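Long-range contact in putative ABC-transporter ATP-binding protein (PDB 1Z47), which probably binds and hydrolyses ATP as the nucleotide-binding subunit of an ABC transporter thought to import sulfate: residues P164-D170 with V197-V202. Residues are numbered along the deposited sequence.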
ATOM      1  N   PRO B 164      19.763 -10.970 -19.879  1.00 52.36           N
ATOM      2  CA  PRO B 164      18.544 -10.832 -20.694  1.00 49.45           C
ATOM      3  C   PRO B 164      18.375  -9.437 -21.262  1.00 41.93           C
ATOM      4  O   PRO B 164      18.873  -8.460 -20.701  1.00 40.43           O
ATOM      5  CB  PRO B 164      17.417 -11.172 -19.711  1.00 47.38           C
ATOM      6  CG  PRO B 164      18.084 -12.115 -18.750  1.00 54.02           C
ATOM      7  CD  PRO B 164      19.439 -11.471 -18.532  1.00 52.49           C
ATOM      8  N   GLN B 165      17.660  -9.349 -22.375  1.00 46.37           N
ATOM      9  CA  GLN B 165      17.386  -8.065 -23.020  1.00 47.36           C
ATOM     10  C   GLN B 165      16.227  -7.407 -22.260  1.00 44.33           C
ATOM     11  O   GLN B 165      16.214  -6.188 -22.022  1.00 45.72           O
ATOM     12  CB  GLN B 165      16.920  -8.271 -24.464  1.00 50.49           C
ATOM     13  CG  GLN B 165      17.984  -8.306 -25.549  1.00 56.83           C
ATOM     14  CD  GLN B 165      17.346  -8.335 -26.939  1.00 58.10           C
ATOM     15  OE1 GLN B 165      16.623  -7.410 -27.323  1.00 54.74           O
ATOM     16  NE2 GLN B 165      17.606  -9.403 -27.695  1.00 63.65           N
ATOM     17  N   VAL B 166      15.252  -8.239 -21.910  1.00 45.80           N
ATOM     18  CA  VAL B 166      14.065  -7.789 -21.195  1.00 41.86           C
ATOM     19  C   VAL B 166      13.916  -8.497 -19.848  1.00 39.34           C
ATOM     20  O   VAL B 166      14.175  -9.686 -19.713  1.00 44.13           O
ATOM     21  CB  VAL B 166      12.789  -8.020 -22.044  1.00 41.66           C
ATOM     22  CG1 VAL B 166      11.581  -7.438 -21.321  1.00 41.28           C
ATOM     23  CG2 VAL B 166      12.939  -7.350 -23.428  1.00 42.55           C
ATOM     24  N   LEU B 167      13.481  -7.729 -18.856  1.00 40.57           N
ATOM     25  CA  LEU B 167      13.275  -8.222 -17.508  1.00 39.98           C
ATOM     26  C   LEU B 167      11.765  -8.065 -17.203  1.00 33.61           C
ATOM     27  O   LEU B 167      11.227  -6.956 -17.316  1.00 38.77           O
ATOM     28  CB  LEU B 167      14.126  -7.375 -16.563  1.00 37.67           C
ATOM     29  CG  LEU B 167      14.661  -7.973 -15.261  1.00 46.90           C
ATOM     30  CD1 LEU B 167      15.495  -9.220 -15.552  1.00 46.29           C
ATOM     31  CD2 LEU B 167      15.514  -6.919 -14.553  1.00 39.28           C
ATOM     32  N   LEU B 168      11.102  -9.169 -16.867  1.00 30.50           N
ATOM     33  CA  LEU B 168       9.668  -9.161 -16.549  1.00 32.22           C
ATOM     34  C   LEU B 168       9.350  -9.507 -15.085  1.00 36.85           C
ATOM     35  O   LEU B 168       9.757 -10.565 -14.584  1.00 38.83           O
ATOM     36  CB  LEU B 168       8.941 -10.148 -17.455  1.00 35.86           C
ATOM     37  CG  LEU B 168       9.213  -9.950 -18.953  1.00 37.12           C
ATOM     38  CD1 LEU B 168       8.448 -10.993 -19.750  1.00 35.58           C
ATOM     39  CD2 LEU B 168       8.814  -8.533 -19.357  1.00 37.50           C
ATOM     40  N   PHE B 169       8.584  -8.647 -14.405  1.00 35.93           N
ATOM     41  CA  PHE B 169       8.226  -8.912 -12.998  1.00 38.74           C
ATOM     42  C   PHE B 169       6.726  -9.154 -12.865  1.00 39.43           C
ATOM     43  O   PHE B 169       5.936  -8.305 -13.263  1.00 37.75           O
ATOM     44  CB  PHE B 169       8.608  -7.721 -12.110  1.00 35.62           C
ATOM     45  CG  PHE B 169      10.078  -7.428 -12.080  1.00 36.14           C
ATOM     46  CD1 PHE B 169      10.691  -6.760 -13.133  1.00 37.76           C
ATOM     47  CD2 PHE B 169      10.857  -7.844 -11.003  1.00 39.22           C
ATOM     48  CE1 PHE B 169      12.059  -6.510 -13.119  1.00 42.25           C
ATOM     49  CE2 PHE B 169      12.228  -7.604 -10.972  1.00 37.21           C
ATOM     50  CZ  PHE B 169      12.831  -6.935 -12.033  1.00 43.35           C
ATOM     51  N   ASP B 170       6.322 -10.303 -12.336  1.00 38.20           N
ATOM     52  CA  ASP B 170       4.894 -10.550 -12.151  1.00 48.43           C
ATOM     53  C   ASP B 170       4.529 -10.528 -10.663  1.00 52.69           C
ATOM     54  O   ASP B 170       4.429 -11.588 -10.037  1.00 54.24           O
ATOM     55  CB  ASP B 170       4.492 -11.894 -12.748  1.00 47.19           C
ATOM     56  CG  ASP B 170       2.979 -12.058 -12.860  1.00 53.92           C
ATOM     57  OD1 ASP B 170       2.540 -13.169 -13.227  1.00 58.23           O
ATOM     58  OD2 ASP B 170       2.220 -11.086 -12.597  1.00 51.51           O
ATOM     59  N   VAL B 197      18.969  -2.450 -18.464  1.00 53.45           N
ATOM     60  CA  VAL B 197      18.050  -3.328 -19.188  1.00 48.22           C
ATOM     61  C   VAL B 197      16.682  -2.659 -19.408  1.00 47.13           C
ATOM     62  O   VAL B 197      16.472  -1.524 -19.002  1.00 47.29           O
ATOM     63  CB  VAL B 197      17.849  -4.630 -18.381  1.00 50.31           C
ATOM     64  CG1 VAL B 197      17.137  -5.690 -19.204  1.00 51.77           C
ATOM     65  CG2 VAL B 197      19.191  -5.142 -17.915  1.00 54.38           C
ATOM     66  N   THR B 198      15.777  -3.367 -20.081  1.00 46.99           N
ATOM     67  CA  THR B 198      14.412  -2.894 -20.341  1.00 44.34           C
ATOM     68  C   THR B 198      13.546  -3.702 -19.362  1.00 43.34           C
ATOM     69  O   THR B 198      13.591  -4.930 -19.366  1.00 37.36           O
ATOM     70  CB  THR B 198      13.968  -3.224 -21.791  1.00 47.59           C
ATOM     71  OG1 THR B 198      14.829  -2.548 -22.721  1.00 46.79           O
ATOM     72  CG2 THR B 198      12.510  -2.786 -22.028  1.00 45.11           C
ATOM     73  N   SER B 199      12.750  -3.030 -18.537  1.00 37.19           N
ATOM     74  CA  SER B 199      11.950  -3.755 -17.557  1.00 41.63           C
ATOM     75  C   SER B 199      10.454  -3.425 -17.585  1.00 34.25           C
ATOM     76  O   SER B 199      10.072  -2.274 -17.775  1.00 40.08           O
ATOM     77  CB  SER B 199      12.495  -3.464 -16.154  1.00 43.33           C
ATOM     78  OG  SER B 199      13.834  -3.901 -15.999  1.00 43.00           O
ATOM     79  N   VAL B 200       9.631  -4.447 -17.385  1.00 38.46           N
ATOM     80  CA  VAL B 200       8.174  -4.289 -17.365  1.00 33.80           C
ATOM     81  C   VAL B 200       7.659  -5.018 -16.114  1.00 35.17           C
ATOM     82  O   VAL B 200       8.038  -6.165 -15.863  1.00 31.58           O
ATOM     83  CB  VAL B 200       7.488  -4.948 -18.590  1.00 31.09           C
ATOM     84  CG1 VAL B 200       6.012  -4.495 -18.669  1.00 34.20           C
ATOM     85  CG2 VAL B 200       8.214  -4.573 -19.884  1.00 33.79           C
ATOM     86  N   PHE B 201       6.786  -4.373 -15.341  1.00 32.55           N
ATOM     87  CA  PHE B 201       6.261  -5.038 -14.150  1.00 33.18           C
ATOM     88  C   PHE B 201       4.752  -4.837 -14.097  1.00 34.17           C
ATOM     89  O   PHE B 201       4.226  -3.881 -14.656  1.00 34.94           O
ATOM     90  CB  PHE B 201       6.944  -4.500 -12.883  1.00 29.75           C
ATOM     91  CG  PHE B 201       6.658  -3.055 -12.588  1.00 35.15           C
ATOM     92  CD1 PHE B 201       5.626  -2.694 -11.712  1.00 31.66           C
ATOM     93  CD2 PHE B 201       7.445  -2.050 -13.152  1.00 29.34           C
ATOM     94  CE1 PHE B 201       5.400  -1.355 -11.404  1.00 35.17           C
ATOM     95  CE2 PHE B 201       7.234  -0.713 -12.861  1.00 36.21           C
ATOM     96  CZ  PHE B 201       6.206  -0.352 -11.979  1.00 40.62           C
ATOM     97  N   VAL B 202       4.071  -5.763 -13.442  1.00 31.27           N
ATOM     98  CA  VAL B 202       2.615  -5.734 -13.323  1.00 34.27           C
ATOM     99  C   VAL B 202       2.247  -5.201 -11.947  1.00 34.38           C
ATOM    100  O   VAL B 202       2.919  -5.511 -10.960  1.00 30.01           O
ATOM    101  CB  VAL B 202       2.051  -7.169 -13.504  1.00 31.95           C
ATOM    102  CG1 VAL B 202       0.636  -7.273 -12.938  1.00 37.14           C
ATOM    103  CG2 VAL B 202       2.063  -7.544 -15.014  1.00 34.97           C
TER
HETATM  104  O   HOH W   1       5.285  -6.371 -10.501  1.00 41.23           O
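Strands 166-170 and 198-202 run side by side in the same direction, their axes 4.7 Å apart at closest and 16° from parallel, inside the mixed sheet of the ATP-binding domain, flanked by strands 89-93 and 43-47. Helix 178-195 connects them, completing a beta-alpha-beta unit of the P-loop NTPase type. Phe169 is the residue most covered here: Phe169 N donates a hydrogen bond to Val200 O (2.9 Å), and Phe169 O accepts one from Val202 N (3.2 Å). Its ring turns an edge to Ser199 OG and Val200 O, and its CB meets Phe201 CB at 3.7 Å. Ser199 OG is itself hydrogen-bonded to His192 of the connecting helix. Val200 is held from both ends, for Val200 N also donates to Leu167 O (3.0 Å); on the sheet face opposite Phe169, Val200 CB packs on Leu168 CD2 (3.9 Å). One step earlier Leu167 N is hydrogen-bonded to Thr198 O (2.8 Å). Val197 leads into the second strand, pointing its CB toward the first and setting CG1 3.0 Å from Gln165 O, beside a weak hydrogen bond from Thr198 N to Gln165 O (3.5 Å). Val202 touches Lys54, in the probable Walker A motif (P-loop), where helix 54-62 begins. A water donates to Val202 O (2.6 Å). Main-chain hydrogen bonds thus fix the register, while the two phenylalanines lie on one face and mainly aliphatic groups, Leu168, Val200 and Val202 among them, on the other, so the pairing is a buried, largely apolar part of the nucleotide-binding core.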